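Local coordinates for beta-galactosidase (Bacillus circulans subsp. alkalophilus, PDB 3TTY) that hydrolyses terminal beta-D-galactosyl residues of beta-galactosides, as a glycoside hydrolase with a TIM-barrel catalytic domain, and binds galactose in its pocket, at the interface of chains A and B. Coordinates in Å, arbitrary orientation; residue numbers count along the deposited sequence, not the author numbering. Chains: chain A/B, Beta-galactosidase.

Three patches sample one long interface between copies of the enzyme, which form a trimer in the deposited assembly. The C-alpha centres of contact 1 and contact 2 lie about 36 Å apart, with contact 3 some 17 Å from the first and 23 Å from the second. The 3-10 helix 186-188 of chain A joins contacts 1 and 3. In chain B, B:Phe45, B:Trp315 and B:Glu355 line the galactose pocket, so contact 3, and less directly contact 1 through the backbone of B:Phe45, may link assembly to the active site. Contact 2, on its chain A side, lies wholly in the trimerisation region, which contact 3 also touches through A:Ser415.

Contact 1: the interface of chains A and B. Residues chain A 185, 188, 190, 192; chain B 45-49, 51-52, 88.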
loop_
_atom_site.group_PDB
_atom_site.type_symbol
_atom_site.label_atom_id
_atom_site.label_comp_id
_atom_site.label_asym_id
_atom_site.label_seq_id
_atom_site.Cartn_x
_atom_site.Cartn_y
_atom_site.Cartn_z
ATOM N N SER A 185 -8.637 -25.716 20.549
ATOM C CA SER A 185 -7.999 -25.612 21.862
ATOM C C SER A 185 -6.837 -24.616 21.789
ATOM O O SER A 185 -6.397 -24.092 22.817
ATOM C CB SER A 185 -7.543 -26.966 22.389
ATOM O OG SER A 185 -6.478 -27.461 21.611
ATOM N N SER A 188 -7.470 -20.560 23.043
ATOM C CA SER A 188 -8.743 -20.541 23.765
ATOM C C SER A 188 -9.925 -20.305 22.808
ATOM O O SER A 188 -10.800 -19.477 23.070
ATOM C CB SER A 188 -8.705 -19.467 24.860
ATOM O OG SER A 188 -9.905 -19.438 25.608
ATOM N N THR A 190 -12.221 -22.534 21.887
ATOM C CA THR A 190 -13.300 -23.493 22.090
ATOM C C THR A 190 -14.680 -22.870 21.872
ATOM O O THR A 190 -15.045 -21.866 22.493
ATOM C CB THR A 190 -13.242 -24.129 23.497
ATOM O OG1 THR A 190 -11.916 -24.600 23.741
ATOM C CG2 THR A 190 -14.236 -25.287 23.615
ATOM N N TYR A 192 -18.706 -23.276 22.299
ATOM C CA TYR A 192 -19.717 -24.003 23.061
ATOM C C TYR A 192 -21.094 -23.881 22.432
ATOM O O TYR A 192 -22.039 -24.539 22.858
ATOM C CB TYR A 192 -19.766 -23.525 24.515
ATOM C CG TYR A 192 -18.561 -23.926 25.326
ATOM C CD1 TYR A 192 -18.369 -25.250 25.705
ATOM C CD2 TYR A 192 -17.605 -22.984 25.710
ATOM C CE1 TYR A 192 -17.259 -25.636 26.453
ATOM C CE2 TYR A 192 -16.490 -23.356 26.456
ATOM C CZ TYR A 192 -16.329 -24.690 26.831
ATOM O OH TYR A 192 -15.235 -25.081 27.571
ATOM N N PHE B 45 -3.346 -20.402 27.187
ATOM C CA PHE B 45 -4.492 -20.155 26.305
ATOM C C PHE B 45 -5.680 -21.109 26.459
ATOM O O PHE B 45 -6.146 -21.698 25.489
ATOM C CB PHE B 45 -4.045 -20.101 24.843
ATOM C CG PHE B 45 -3.259 -18.866 24.497
ATOM C CD1 PHE B 45 -3.839 -17.604 24.609
ATOM C CD2 PHE B 45 -1.947 -18.965 24.038
ATOM C CE1 PHE B 45 -3.126 -16.443 24.269
ATOM C CE2 PHE B 45 -1.213 -17.810 23.696
ATOM C CZ PHE B 45 -1.808 -16.548 23.820
ATOM N N SER B 46 -6.204 -21.213 27.671
ATOM C CA SER B 46 -7.302 -22.122 27.905
ATOM C C SER B 46 -8.408 -21.499 28.750
ATOM O O SER B 46 -9.084 -22.190 29.508
ATOM C CB SER B 46 -6.780 -23.422 28.529
ATOM O OG SER B 46 -6.046 -24.170 27.561
ATOM N N TRP B 47 -8.608 -20.194 28.604
ATOM C CA TRP B 47 -9.686 -19.538 29.327
ATOM C C TRP B 47 -11.020 -20.252 29.052
ATOM O O TRP B 47 -11.775 -20.564 29.979
ATOM C CB TRP B 47 -9.766 -18.061 28.930
ATOM C CG TRP B 47 -10.624 -17.252 29.839
ATOM C CD1 TRP B 47 -11.576 -17.715 30.703
ATOM C CD2 TRP B 47 -10.596 -15.824 29.998
ATOM N NE1 TRP B 47 -12.152 -16.662 31.383
ATOM C CE2 TRP B 47 -11.569 -15.493 30.969
ATOM C CE3 TRP B 47 -9.853 -14.794 29.408
ATOM C CZ2 TRP B 47 -11.804 -14.184 31.371
ATOM C CZ3 TRP B 47 -10.104 -13.480 29.803
ATOM C CH2 TRP B 47 -11.067 -13.194 30.775
ATOM N N ALA B 48 -11.293 -20.529 27.776
ATOM C CA ALA B 48 -12.577 -21.115 27.379
ATOM C C ALA B 48 -12.753 -22.547 27.881
ATOM O O ALA B 48 -13.853 -22.942 28.254
ATOM C CB ALA B 48 -12.762 -21.060 25.850
ATOM N N LYS B 49 -11.672 -23.318 27.867
ATOM C CA LYS B 49 -11.689 -24.669 28.424
ATOM C C LYS B 49 -12.006 -24.666 29.928
ATOM O O LYS B 49 -12.716 -25.538 30.422
ATOM C CB LYS B 49 -10.353 -25.370 28.177
ATOM C CG LYS B 49 -10.301 -26.782 28.757
ATOM C CD LYS B 49 -9.005 -27.487 28.404
ATOM C CE LYS B 49 -9.041 -28.971 28.805
ATOM N NZ LYS B 49 -9.957 -29.814 27.974
ATOM N N GLN B 51 -13.589 -22.021 31.675
ATOM C CA GLN B 51 -14.833 -21.324 31.989
ATOM C C GLN B 51 -15.785 -21.336 30.800
ATOM O O GLN B 51 -15.532 -20.665 29.794
ATOM C CB GLN B 51 -14.534 -19.871 32.405
ATOM C CG GLN B 51 -15.669 -19.196 33.170
ATOM C CD GLN B 51 -15.481 -17.698 33.393
ATOM O OE1 GLN B 51 -14.380 -17.163 33.283
ATOM N NE2 GLN B 51 -16.581 -17.009 33.687
ATOM N N ARG B 52 -16.888 -22.073 30.902
ATOM C CA ARG B 52 -17.772 -22.232 29.740
ATOM C C ARG B 52 -18.975 -21.295 29.742
ATOM O O ARG B 52 -19.745 -21.253 28.771
ATOM C CB ARG B 52 -18.265 -23.666 29.640
ATOM C CG ARG B 52 -19.019 -24.122 30.859
ATOM C CD ARG B 52 -20.005 -25.223 30.508
ATOM N NE ARG B 52 -19.368 -26.418 29.955
ATOM C CZ ARG B 52 -19.768 -27.029 28.837
ATOM N NH1 ARG B 52 -20.794 -26.550 28.130
ATOM N NH2 ARG B 52 -19.129 -28.115 28.417
ATOM N N TRP B 88 -17.703 -17.447 23.723
ATOM C CA TRP B 88 -18.993 -17.153 24.367
ATOM C C TRP B 88 -19.029 -15.775 25.027
ATOM O O TRP B 88 -20.071 -15.121 25.049
ATOM C CB TRP B 88 -19.430 -18.231 25.383
ATOM C CG TRP B 88 -18.592 -18.341 26.648
ATOM C CD1 TRP B 88 -17.638 -19.276 26.904
ATOM C CD2 TRP B 88 -18.657 -17.506 27.821
ATOM N NE1 TRP B 88 -17.094 -19.077 28.144
ATOM C CE2 TRP B 88 -17.701 -18.002 28.734
ATOM C CE3 TRP B 88 -19.434 -16.401 28.189
ATOM C CZ2 TRP B 88 -17.495 -17.427 29.999
ATOM C CZ3 TRP B 88 -19.224 -15.823 29.444
ATOM C CH2 TRP B 88 -18.263 -16.341 30.335
HETATM O O HOH W 1 -17.050 -20.181 23.844
HETATM O O HOH W 2 -7.347 -24.643 25.347
HETATM O O HOH W 3 -15.662 -26.840 30.050
#
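A:Tyr192 and A:Ser188, from the catalytic domain of this TIM-barrel glycoside hydrolase, reach the short helix 47-50 of the neighbouring subunit from opposite directions. The phenol OH of A:Tyr192 donates to the carbonyl O of B:Ala48 at 2.6 Å, from 36° above the carbonyl plane, while that same oxygen lies in plane at the edge of the tyrosine ring. Near the start of the helix, A:Ser188 holds OG anti to its backbone N (chi1 -178°), where it accepts from the backbone N of B:Ala48 at 2.8 Å. One residue thus offers both ends of its backbone to chain A, and its CB packs against CB of A:Thr190 at 3.9 Å. Over one face of the A:Tyr192 ring sits CB of B:Arg52, 3.7 Å from the centroid; the arginine then bends at chi3, so that its guanidinium presents a face to the CE1 rim of the ring, the planes 48° apart. A:Thr190 CG2 takes the other face, and B:Trp88 runs alongside, pointing the same way. Further out, B:Trp88 NE1 donates to the carbonyl O of B:Gln51 at 2.8 Å, and B:Trp47 NE1 to the side-chain OE1 of B:Gln51 at 3.0 Å, which probably steadies the turn that follows the helix. Water bridges A:Thr190 O to B:Trp88 N.

Contact 2: the interface of chains A and B. Residues chain A 516, 518, 564-566; chain B 321, 323-324, 371-372.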
loop_
_atom_site.group_PDB
_atom_site.type_symbol
_atom_site.label_atom_id
_atom_site.label_comp_id
_atom_site.label_asym_id
_atom_site.label_seq_id
_atom_site.Cartn_x
_atom_site.Cartn_y
_atom_site.Cartn_z
ATOM N N GLU A 516 12.803 -31.397 7.982
ATOM C CA GLU A 516 12.483 -29.981 8.191
ATOM C C GLU A 516 12.594 -29.220 6.878
ATOM O O GLU A 516 13.217 -29.694 5.929
ATOM C CB GLU A 516 13.392 -29.344 9.254
ATOM C CG GLU A 516 14.880 -29.348 8.903
ATOM C CD GLU A 516 15.731 -28.782 10.015
ATOM O OE1 GLU A 516 16.953 -28.639 9.818
ATOM O OE2 GLU A 516 15.180 -28.489 11.100
ATOM N N ASP A 518 13.498 -25.464 4.913
ATOM C CA ASP A 518 14.201 -24.193 5.026
ATOM C C ASP A 518 13.725 -23.157 3.994
ATOM O O ASP A 518 13.751 -23.406 2.788
ATOM C CB ASP A 518 15.697 -24.427 4.870
ATOM C CG ASP A 518 16.503 -23.171 5.099
ATOM O OD1 ASP A 518 16.121 -22.385 5.993
ATOM O OD2 ASP A 518 17.503 -22.969 4.376
ATOM N N ASP A 564 25.207 -24.682 2.032
ATOM C CA ASP A 564 24.468 -24.500 3.277
ATOM C C ASP A 564 24.619 -25.729 4.176
ATOM O O ASP A 564 25.236 -26.715 3.772
ATOM C CB ASP A 564 22.989 -24.211 2.975
ATOM C CG ASP A 564 22.459 -23.021 3.750
ATOM O OD1 ASP A 564 22.911 -22.815 4.895
ATOM O OD2 ASP A 564 21.597 -22.289 3.211
ATOM N N TYR A 565 24.058 -25.676 5.385
ATOM C CA TYR A 565 24.256 -26.758 6.362
ATOM C C TYR A 565 23.713 -28.118 5.925
ATOM O O TYR A 565 24.135 -29.152 6.453
ATOM C CB TYR A 565 23.706 -26.383 7.741
ATOM C CG TYR A 565 22.197 -26.412 7.859
ATOM C CD1 TYR A 565 21.424 -25.331 7.458
ATOM C CD2 TYR A 565 21.547 -27.521 8.385
ATOM C CE1 TYR A 565 20.048 -25.358 7.572
ATOM C CE2 TYR A 565 20.173 -27.562 8.500
ATOM C CZ TYR A 565 19.427 -26.480 8.093
ATOM O OH TYR A 565 18.060 -26.525 8.209
ATOM N N TYR A 566 22.785 -28.131 4.971
ATOM C CA TYR A 566 22.283 -29.403 4.446
ATOM C C TYR A 566 23.015 -29.880 3.187
ATOM O O TYR A 566 22.578 -30.816 2.513
ATOM C CB TYR A 566 20.777 -29.368 4.212
ATOM C CG TYR A 566 20.212 -28.042 3.748
ATOM C CD1 TYR A 566 19.992 -27.783 2.398
ATOM C CD2 TYR A 566 19.859 -27.069 4.666
ATOM C CE1 TYR A 566 19.448 -26.578 1.979
ATOM C CE2 TYR A 566 19.314 -25.867 4.260
ATOM C CZ TYR A 566 19.111 -25.620 2.921
ATOM O OH TYR A 566 18.569 -24.408 2.542
ATOM N N ALA B 321 15.447 -21.394 8.796
ATOM C CA ALA B 321 15.903 -22.271 9.874
ATOM C C ALA B 321 17.037 -21.611 10.637
ATOM O O ALA B 321 17.789 -20.818 10.071
ATOM C CB ALA B 321 16.350 -23.615 9.328
ATOM N N ARG B 323 20.552 -22.002 11.796
ATOM C CA ARG B 323 21.625 -22.906 11.369
ATOM C C ARG B 323 22.195 -23.633 12.596
ATOM O O ARG B 323 22.013 -23.185 13.733
ATOM C CB ARG B 323 22.748 -22.169 10.619
ATOM C CG ARG B 323 22.342 -21.104 9.588
ATOM C CD ARG B 323 21.907 -21.638 8.221
ATOM N NE ARG B 323 20.459 -21.578 8.106
ATOM C CZ ARG B 323 19.755 -21.661 6.980
ATOM N NH1 ARG B 323 20.336 -21.795 5.797
ATOM N NH2 ARG B 323 18.439 -21.607 7.052
ATOM N N PRO B 324 22.883 -24.765 12.370
ATOM C CA PRO B 324 23.438 -25.547 13.475
ATOM C C PRO B 324 24.187 -24.674 14.469
ATOM O O PRO B 324 25.111 -23.965 14.073
ATOM C CB PRO B 324 24.418 -26.489 12.771
ATOM C CG PRO B 324 23.819 -26.691 11.413
ATOM C CD PRO B 324 23.169 -25.377 11.056
ATOM N N ARG B 371 17.555 -32.944 14.332
ATOM C CA ARG B 371 18.582 -31.908 14.465
ATOM C C ARG B 371 18.200 -30.905 15.546
ATOM O O ARG B 371 18.993 -30.603 16.447
ATOM C CB ARG B 371 18.747 -31.183 13.133
ATOM C CG ARG B 371 19.981 -30.336 13.035
ATOM C CD ARG B 371 19.841 -29.340 11.889
ATOM N NE ARG B 371 20.122 -28.024 12.415
ATOM C CZ ARG B 371 19.306 -26.982 12.366
ATOM N NH1 ARG B 371 18.131 -27.052 11.754
ATOM N NH2 ARG B 371 19.701 -25.854 12.920
ATOM N N VAL B 372 16.980 -30.387 15.458
ATOM C CA VAL B 372 16.534 -29.368 16.403
ATOM C C VAL B 372 16.489 -29.930 17.829
ATOM O O VAL B 372 16.921 -29.281 18.776
ATOM C CB VAL B 372 15.169 -28.759 15.993
ATOM C CG1 VAL B 372 14.553 -27.955 17.157
ATOM C CG2 VAL B 372 15.320 -27.897 14.727
HETATM O O HOH W 4 15.137 -30.837 13.012
#
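The ring of A:Tyr565 has CD2 of A:Tyr566 over one face, and at its edge, in plane, lie OE1 of A:Glu516 and NH1 of B:Arg323. Its CE1 in turn stands over the centre of the B:Arg323 guanidinium, the two planes 72° apart, so the tyrosine presents an edge to the arginine's face. B:Pro324 crosses obliquely, with CD 3.5 Å from CG of A:Tyr565. Bent at chi2 and chi3, B:Arg323 sends NH2 to the carboxylate OD1 of A:Asp518 at 2.7 Å, from above the carboxylate plane, and its NH1 forms a salt bridge with OD1 of A:Asp564 at 2.9 Å. The backbone N of B:Ala321 also reaches OD1 of A:Asp518 at 3.0 Å, nearly along the C-O axis, so two donors grip one oxygen. A:Tyr566 OH, 2.6 Å from OD2 of A:Asp518, uses that oxygen's anti lone pair and probably helps fix the carboxylate's rotation. In the second salt-bridged group, B:Arg371 NH1 meets the syn lone pair of A:Glu516 OE1 at 2.8 Å; A:Tyr565 OH donates to the same oxygen from above the carboxylate plane. These charge pairs join the trimerisation region of chain A to the catalytic domain of chain B, and so probably help hold the trimer together.

Contact 3: the interface of chains A and B. Residues chain A 186-187, 207, 212-215, 415; chain B 314-315, 352-355.
The 3-10 helix 186-188 of chain A, its short strands 206-207 and 211-212, the start of helix 215-243 and the loop at A:Ser415 meet the 3-10 helix 353-355 of chain B and its loop at B:Trp315. A:Phe186, with CG anti to the backbone N (chi1 -179°), carries CD1 of A:Trp187 over the centre of one ring face. Its tip, CZ, lies 3.4 Å from OE2 of B:Glu355, whose carboxylate carbon CD is in plane at the ring edge, the carboxylate and ring planes 69° apart. An alanine here would remove this ring and would probably loosen both the A:Trp187 indole and the B:Glu355 carboxylate. Water 6 links NE1 of A:Trp187, 2.8 Å away, to OE2 of B:Glu355. The other carboxylate oxygen, OE1, accepts from B:Trp315 NE1 through its anti lone pair at 2.9 Å, in the indole plane. B:Trp315 meets A:Trp187 tip to tip, CZ2 to CH2 at 3.8 Å, and A:Trp207 crosses its rim. Between the aromatics, SG of B:Cys354 packs 3.5 Å from CH2 of A:Trp187. B:Asn314 ND2 donates to A:Ser415 OG at 2.7 Å. Since B:Trp315 and B:Glu355 also line the galactose pocket, the neighbouring subunit packs against two pocket residues and probably helps to shape it.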
loop_
_atom_site.group_PDB
_atom_site.type_symbol
_atom_site.label_atom_id
_atom_site.label_comp_id
_atom_site.label_asym_id
_atom_site.label_seq_id
_atom_site.Cartn_x
_atom_site.Cartn_y
_atom_site.Cartn_z
ATOM N N PHE A 186 -6.364 -24.350 20.570
ATOM C CA PHE A 186 -5.362 -23.308 20.313
ATOM C C PHE A 186 -6.001 -21.928 20.520
ATOM O O PHE A 186 -7.125 -21.692 20.085
ATOM C CB PHE A 186 -4.832 -23.441 18.877
ATOM C CG PHE A 186 -3.768 -22.423 18.497
ATOM C CD1 PHE A 186 -2.472 -22.541 18.965
ATOM C CD2 PHE A 186 -4.061 -21.387 17.624
ATOM C CE1 PHE A 186 -1.495 -21.632 18.592
ATOM C CE2 PHE A 186 -3.090 -20.464 17.251
ATOM C CZ PHE A 186 -1.807 -20.586 17.734
ATOM N N TRP A 187 -5.276 -21.030 21.186
ATOM C CA TRP A 187 -5.768 -19.686 21.512
ATOM C C TRP A 187 -7.185 -19.647 22.116
ATOM O O TRP A 187 -7.999 -18.796 21.753
ATOM C CB TRP A 187 -5.675 -18.742 20.296
ATOM C CG TRP A 187 -4.253 -18.403 19.875
ATOM C CD1 TRP A 187 -3.100 -18.881 20.429
ATOM C CD2 TRP A 187 -3.852 -17.517 18.816
ATOM N NE1 TRP A 187 -2.011 -18.360 19.777
ATOM C CE2 TRP A 187 -2.441 -17.518 18.785
ATOM C CE3 TRP A 187 -4.550 -16.730 17.889
ATOM C CZ2 TRP A 187 -1.708 -16.767 17.860
ATOM C CZ3 TRP A 187 -3.831 -15.986 16.972
ATOM C CH2 TRP A 187 -2.416 -16.006 16.963
ATOM N N TRP A 207 -6.666 -10.721 8.022
ATOM C CA TRP A 207 -6.196 -9.385 7.705
ATOM C C TRP A 207 -5.385 -9.413 6.427
ATOM O O TRP A 207 -4.924 -10.470 5.990
ATOM C CB TRP A 207 -5.379 -8.791 8.852
ATOM C CG TRP A 207 -4.045 -9.485 9.122
ATOM C CD1 TRP A 207 -2.802 -9.062 8.727
ATOM C CD2 TRP A 207 -3.831 -10.700 9.872
ATOM N NE1 TRP A 207 -1.836 -9.930 9.186
ATOM C CE2 TRP A 207 -2.438 -10.939 9.892
ATOM C CE3 TRP A 207 -4.681 -11.600 10.525
ATOM C CZ2 TRP A 207 -1.876 -12.050 10.528
ATOM C CZ3 TRP A 207 -4.120 -12.705 11.165
ATOM C CH2 TRP A 207 -2.728 -12.915 11.163
ATOM N N THR A 212 -4.458 -15.102 8.146
ATOM C CA THR A 212 -5.467 -15.563 9.092
ATOM C C THR A 212 -4.844 -16.182 10.339
ATOM O O THR A 212 -3.761 -16.750 10.280
ATOM C CB THR A 212 -6.409 -16.606 8.448
ATOM O OG1 THR A 212 -7.573 -16.783 9.265
ATOM C CG2 THR A 212 -5.692 -17.943 8.281
ATOM N N ASN A 213 -5.546 -16.061 11.463
ATOM C CA ASN A 213 -5.150 -16.700 12.711
ATOM C C ASN A 213 -5.622 -18.156 12.778
ATOM O O ASN A 213 -5.029 -18.981 13.471
ATOM C CB ASN A 213 -5.756 -15.944 13.884
ATOM C CG ASN A 213 -5.206 -14.546 14.021
ATOM O OD1 ASN A 213 -4.004 -14.329 13.932
ATOM N ND2 ASN A 213 -6.085 -13.590 14.228
ATOM N N PHE A 214 -6.702 -18.452 12.056
ATOM C CA PHE A 214 -7.341 -19.761 12.109
ATOM C C PHE A 214 -7.648 -20.298 10.715
ATOM O O PHE A 214 -8.741 -20.082 10.201
ATOM C CB PHE A 214 -8.625 -19.684 12.954
ATOM C CG PHE A 214 -8.423 -20.141 14.356
ATOM C CD1 PHE A 214 -7.813 -19.312 15.287
ATOM C CD2 PHE A 214 -8.777 -21.431 14.735
ATOM C CE1 PHE A 214 -7.579 -19.760 16.584
ATOM C CE2 PHE A 214 -8.545 -21.874 16.024
ATOM C CZ PHE A 214 -7.944 -21.040 16.945
ATOM N N GLN A 215 -6.697 -21.007 10.103
ATOM C CA GLN A 215 -6.880 -21.370 8.693
ATOM C C GLN A 215 -8.081 -22.295 8.471
ATOM O O GLN A 215 -8.726 -22.246 7.420
ATOM C CB GLN A 215 -5.595 -21.883 7.991
ATOM C CG GLN A 215 -4.319 -22.016 8.817
ATOM C CD GLN A 215 -3.794 -20.714 9.409
ATOM O OE1 GLN A 215 -4.127 -20.373 10.540
ATOM N NE2 GLN A 215 -2.939 -20.009 8.670
ATOM N N SER A 415 0.262 -19.610 7.462
ATOM C CA SER A 415 1.241 -18.707 8.053
ATOM C C SER A 415 2.636 -19.335 8.001
ATOM O O SER A 415 3.001 -20.132 8.872
ATOM C CB SER A 415 0.855 -18.356 9.492
ATOM O OG SER A 415 1.920 -17.681 10.152
ATOM N N ASN B 314 6.946 -19.174 12.408
ATOM C CA ASN B 314 5.970 -19.024 11.341
ATOM C C ASN B 314 5.731 -17.557 10.915
ATOM O O ASN B 314 5.498 -17.292 9.752
ATOM C CB ASN B 314 4.644 -19.661 11.766
ATOM C CG ASN B 314 3.986 -18.912 12.911
ATOM O OD1 ASN B 314 4.456 -18.961 14.041
ATOM N ND2 ASN B 314 2.907 -18.205 12.618
ATOM N N TRP B 315 5.792 -16.620 11.860
ATOM C CA TRP B 315 5.405 -15.220 11.610
ATOM C C TRP B 315 6.362 -14.421 10.717
ATOM O O TRP B 315 5.990 -13.371 10.189
ATOM C CB TRP B 315 5.199 -14.465 12.930
ATOM C CG TRP B 315 4.123 -15.064 13.783
ATOM C CD1 TRP B 315 4.292 -15.908 14.840
ATOM C CD2 TRP B 315 2.710 -14.886 13.632
ATOM N NE1 TRP B 315 3.073 -16.259 15.360
ATOM C CE2 TRP B 315 2.086 -15.641 14.642
ATOM C CE3 TRP B 315 1.911 -14.151 12.746
ATOM C CZ2 TRP B 315 0.700 -15.687 14.794
ATOM C CZ3 TRP B 315 0.535 -14.199 12.896
ATOM C CH2 TRP B 315 -0.057 -14.963 13.913
ATOM N N GLY B 352 -2.985 -27.621 13.461
ATOM C CA GLY B 352 -3.234 -26.784 14.607
ATOM C C GLY B 352 -3.361 -25.286 14.347
ATOM O O GLY B 352 -2.813 -24.521 15.123
ATOM N N ALA B 353 -4.058 -24.847 13.294
ATOM C CA ALA B 353 -4.193 -23.391 13.006
ATOM C C ALA B 353 -2.874 -22.673 12.653
ATOM O O ALA B 353 -1.987 -23.281 12.057
ATOM C CB ALA B 353 -4.899 -22.649 14.154
ATOM N N CYS B 354 -2.737 -21.398 13.048
ATOM C CA CYS B 354 -1.689 -20.524 12.483
ATOM C C CYS B 354 -0.244 -20.757 12.940
ATOM O O CYS B 354 0.688 -20.336 12.264
ATOM C CB CYS B 354 -2.059 -19.024 12.574
ATOM S SG CYS B 354 -1.912 -18.208 14.229
ATOM N N GLU B 355 -0.038 -21.422 14.068
ATOM C CA GLU B 355 1.335 -21.671 14.516
ATOM C C GLU B 355 1.825 -23.124 14.355
ATOM O O GLU B 355 2.830 -23.509 14.940
ATOM C CB GLU B 355 1.550 -21.135 15.942
ATOM C CG GLU B 355 1.427 -19.609 15.994
ATOM C CD GLU B 355 1.561 -19.021 17.388
ATOM O OE1 GLU B 355 1.831 -17.808 17.485
ATOM O OE2 GLU B 355 1.378 -19.748 18.382
HETATM O O HOH W 5 1.790 -22.027 10.558
HETATM O O HOH W 6 0.489 -19.202 20.844
#